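Local coordinates for Mgp-operon protein 3 (Mycoplasma pneumoniae, PDB 6RJ1) that probably takes part in attaching this human pathogen to host cells, as an immunodominant extracellular adhesion protein also known as P40/P90, at residues A[113-118]-A[465-470]. Residues are numbered along the deposited sequence; the frame is centred on the assembly and turned at random.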
loop_
_atom_site.group_PDB
_atom_site.type_symbol
_atom_site.label_atom_id
_atom_site.label_comp_id
_atom_site.label_asym_id
_atom_site.label_seq_id
_atom_site.Cartn_x
_atom_site.Cartn_y
_atom_site.Cartn_z
ATOM N N SER A 113 14.864 5.808 13.758
ATOM C CA SER A 113 14.261 6.968 13.123
ATOM C C SER A 113 13.774 7.974 14.169
ATOM O O SER A 113 13.403 7.596 15.284
ATOM C CB SER A 113 13.116 6.539 12.225
ATOM O OG SER A 113 13.587 5.658 11.220
ATOM N N TYR A 114 13.805 9.259 13.814
ATOM C CA TYR A 114 13.373 10.318 14.720
ATOM C C TYR A 114 12.399 11.272 14.081
ATOM O O TYR A 114 12.435 11.501 12.870
ATOM C CB TYR A 114 14.575 11.132 15.236
ATOM C CG TYR A 114 15.398 10.423 16.280
ATOM C CD1 TYR A 114 15.057 10.490 17.630
ATOM C CD2 TYR A 114 16.536 9.703 15.929
ATOM C CE1 TYR A 114 15.815 9.837 18.600
ATOM C CE2 TYR A 114 17.299 9.041 16.887
ATOM C CZ TYR A 114 16.937 9.110 18.224
ATOM O OH TYR A 114 17.693 8.448 19.166
ATOM N N VAL A 115 11.538 11.841 14.927
ATOM C CA VAL A 115 10.628 12.923 14.593
ATOM C C VAL A 115 11.304 14.104 15.282
ATOM O O VAL A 115 11.548 14.044 16.495
ATOM C CB VAL A 115 9.171 12.697 15.075
ATOM C CG1 VAL A 115 8.374 13.997 15.048
ATOM C CG2 VAL A 115 8.481 11.635 14.235
ATOM N N LEU A 116 11.689 15.124 14.502
ATOM C CA LEU A 116 12.383 16.302 15.023
ATOM C C LEU A 116 11.440 17.483 15.108
ATOM O O LEU A 116 10.675 17.727 14.173
ATOM C CB LEU A 116 13.602 16.667 14.160
ATOM C CG LEU A 116 14.453 15.525 13.620
ATOM C CD1 LEU A 116 15.404 16.023 12.595
ATOM C CD2 LEU A 116 15.213 14.827 14.717
ATOM N N ILE A 117 11.503 18.217 16.226
ATOM C CA ILE A 117 10.681 19.395 16.472
ATOM C C ILE A 117 11.589 20.623 16.488
ATOM O O ILE A 117 12.612 20.644 17.187
ATOM C CB ILE A 117 9.859 19.259 17.789
ATOM C CG1 ILE A 117 9.084 17.911 17.875
ATOM C CG2 ILE A 117 8.934 20.463 18.030
ATOM C CD1 ILE A 117 7.994 17.599 16.778
ATOM N N PHE A 118 11.203 21.642 15.707
ATOM C CA PHE A 118 11.920 22.903 15.588
ATOM C C PHE A 118 10.992 24.052 15.928
ATOM O O PHE A 118 9.795 23.983 15.651
ATOM C CB PHE A 118 12.459 23.083 14.160
ATOM C CG PHE A 118 13.556 22.127 13.760
ATOM C CD1 PHE A 118 13.253 20.892 13.190
ATOM C CD2 PHE A 118 14.896 22.474 13.917
ATOM C CE1 PHE A 118 14.270 20.014 12.807
ATOM C CE2 PHE A 118 15.915 21.596 13.529
ATOM C CZ PHE A 118 15.596 20.373 12.977
ATOM N N ILE A 465 2.020 13.155 17.112
ATOM C CA ILE A 465 2.654 12.932 15.822
ATOM C C ILE A 465 2.326 11.524 15.379
ATOM O O ILE A 465 2.500 10.575 16.146
ATOM C CB ILE A 465 4.181 13.222 15.846
ATOM C CG1 ILE A 465 4.476 14.683 16.264
ATOM C CG2 ILE A 465 4.818 12.914 14.496
ATOM C CD1 ILE A 465 4.985 14.845 17.634
ATOM N N VAL A 466 1.816 11.402 14.155
ATOM C CA VAL A 466 1.468 10.127 13.543
ATOM C C VAL A 466 2.469 9.857 12.429
ATOM O O VAL A 466 2.714 10.733 11.609
ATOM C CB VAL A 466 -0.008 10.064 13.050
ATOM C CG1 VAL A 466 -0.381 8.653 12.589
ATOM C CG2 VAL A 466 -0.976 10.541 14.134
ATOM N N VAL A 467 3.079 8.666 12.430
ATOM C CA VAL A 467 4.058 8.245 11.418
ATOM C C VAL A 467 3.561 6.960 10.784
ATOM O O VAL A 467 3.151 6.057 11.503
ATOM C CB VAL A 467 5.505 8.110 11.984
ATOM C CG1 VAL A 467 6.485 7.608 10.921
ATOM C CG2 VAL A 467 5.992 9.431 12.583
ATOM N N MET A 468 3.548 6.900 9.447
ATOM C CA MET A 468 3.109 5.728 8.678
ATOM C C MET A 468 4.135 5.373 7.593
ATOM O O MET A 468 5.026 6.181 7.287
ATOM C CB MET A 468 1.705 5.935 8.091
ATOM C CG MET A 468 0.609 5.881 9.128
ATOM S SD MET A 468 -1.044 6.056 8.414
ATOM C CE MET A 468 -2.053 5.979 9.891
ATOM N N GLY A 469 4.014 4.159 7.052
ATOM C CA GLY A 469 4.920 3.601 6.054
ATOM C C GLY A 469 4.771 4.178 4.673
ATOM O O GLY A 469 3.947 5.072 4.456
ATOM N N SER A 470 5.572 3.659 3.722
ATOM C CA SER A 470 5.566 4.112 2.330
ATOM C C SER A 470 4.461 3.470 1.498
ATOM O O SER A 470 3.802 2.532 1.954
ATOM C CB SER A 470 6.940 3.915 1.683
ATOM O OG SER A 470 7.252 2.557 1.420
#
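Ile465 meets two residues of strand 114-118 at once, with a different branch of its side chain for each. Its CG2 methyl, anti to the backbone N, comes tip to tip with Val115, 3.8 Å from CG1 of that valine and 3.9 Å from its CG2, and so faces both prongs of the isopropyl fork. The other branch leaves beside the backbone N (chi1 -59°) and carries CD1 of Ile465 to CD1 of Ile117, where the two methyls end 4.2 Å apart in a looser touch. Ile117 does not aim its CB at the opposing strand; the length of its side chain brings the methyl there, and Val54 of strand 52-59 packs against both Ile117 and Val115. One residue further on, Val466 turns its CB away and packs on Leu543 of strand 538-546, on the other side of its strand. Val467 faces strand 114-118 again. Here the valines pass alongside one another rather than end to end, CG2 of Val467 lying 3.7 Å from CG2 of Val115. Val115 is thus shared, its CG1 given to Ile465 and its CG2 bridging Ile465 and Val467.

The touching residues are all buried, and what joins the segments is aliphatic packing alone. Backbone pairing runs to each strand's own neighbours, as where Val115 bonds to Ile132. The strand axes stay 9.7 Å apart at their closest and run at 144° to each other, a separation suited to beta layers packed face to face. Strands 114-121 and 464-468 are inner strands of two four-stranded antiparallel meanders, 40-135 and 457-492, joined edge to edge where strands 125-135 and 487-492 pair in parallel, so the continuous sheet brings its halves face to face here. Such aliphatic packing between neighbouring meanders is consistent with adjacent blades of a beta-propeller, the fold class of the MgpC adhesin family.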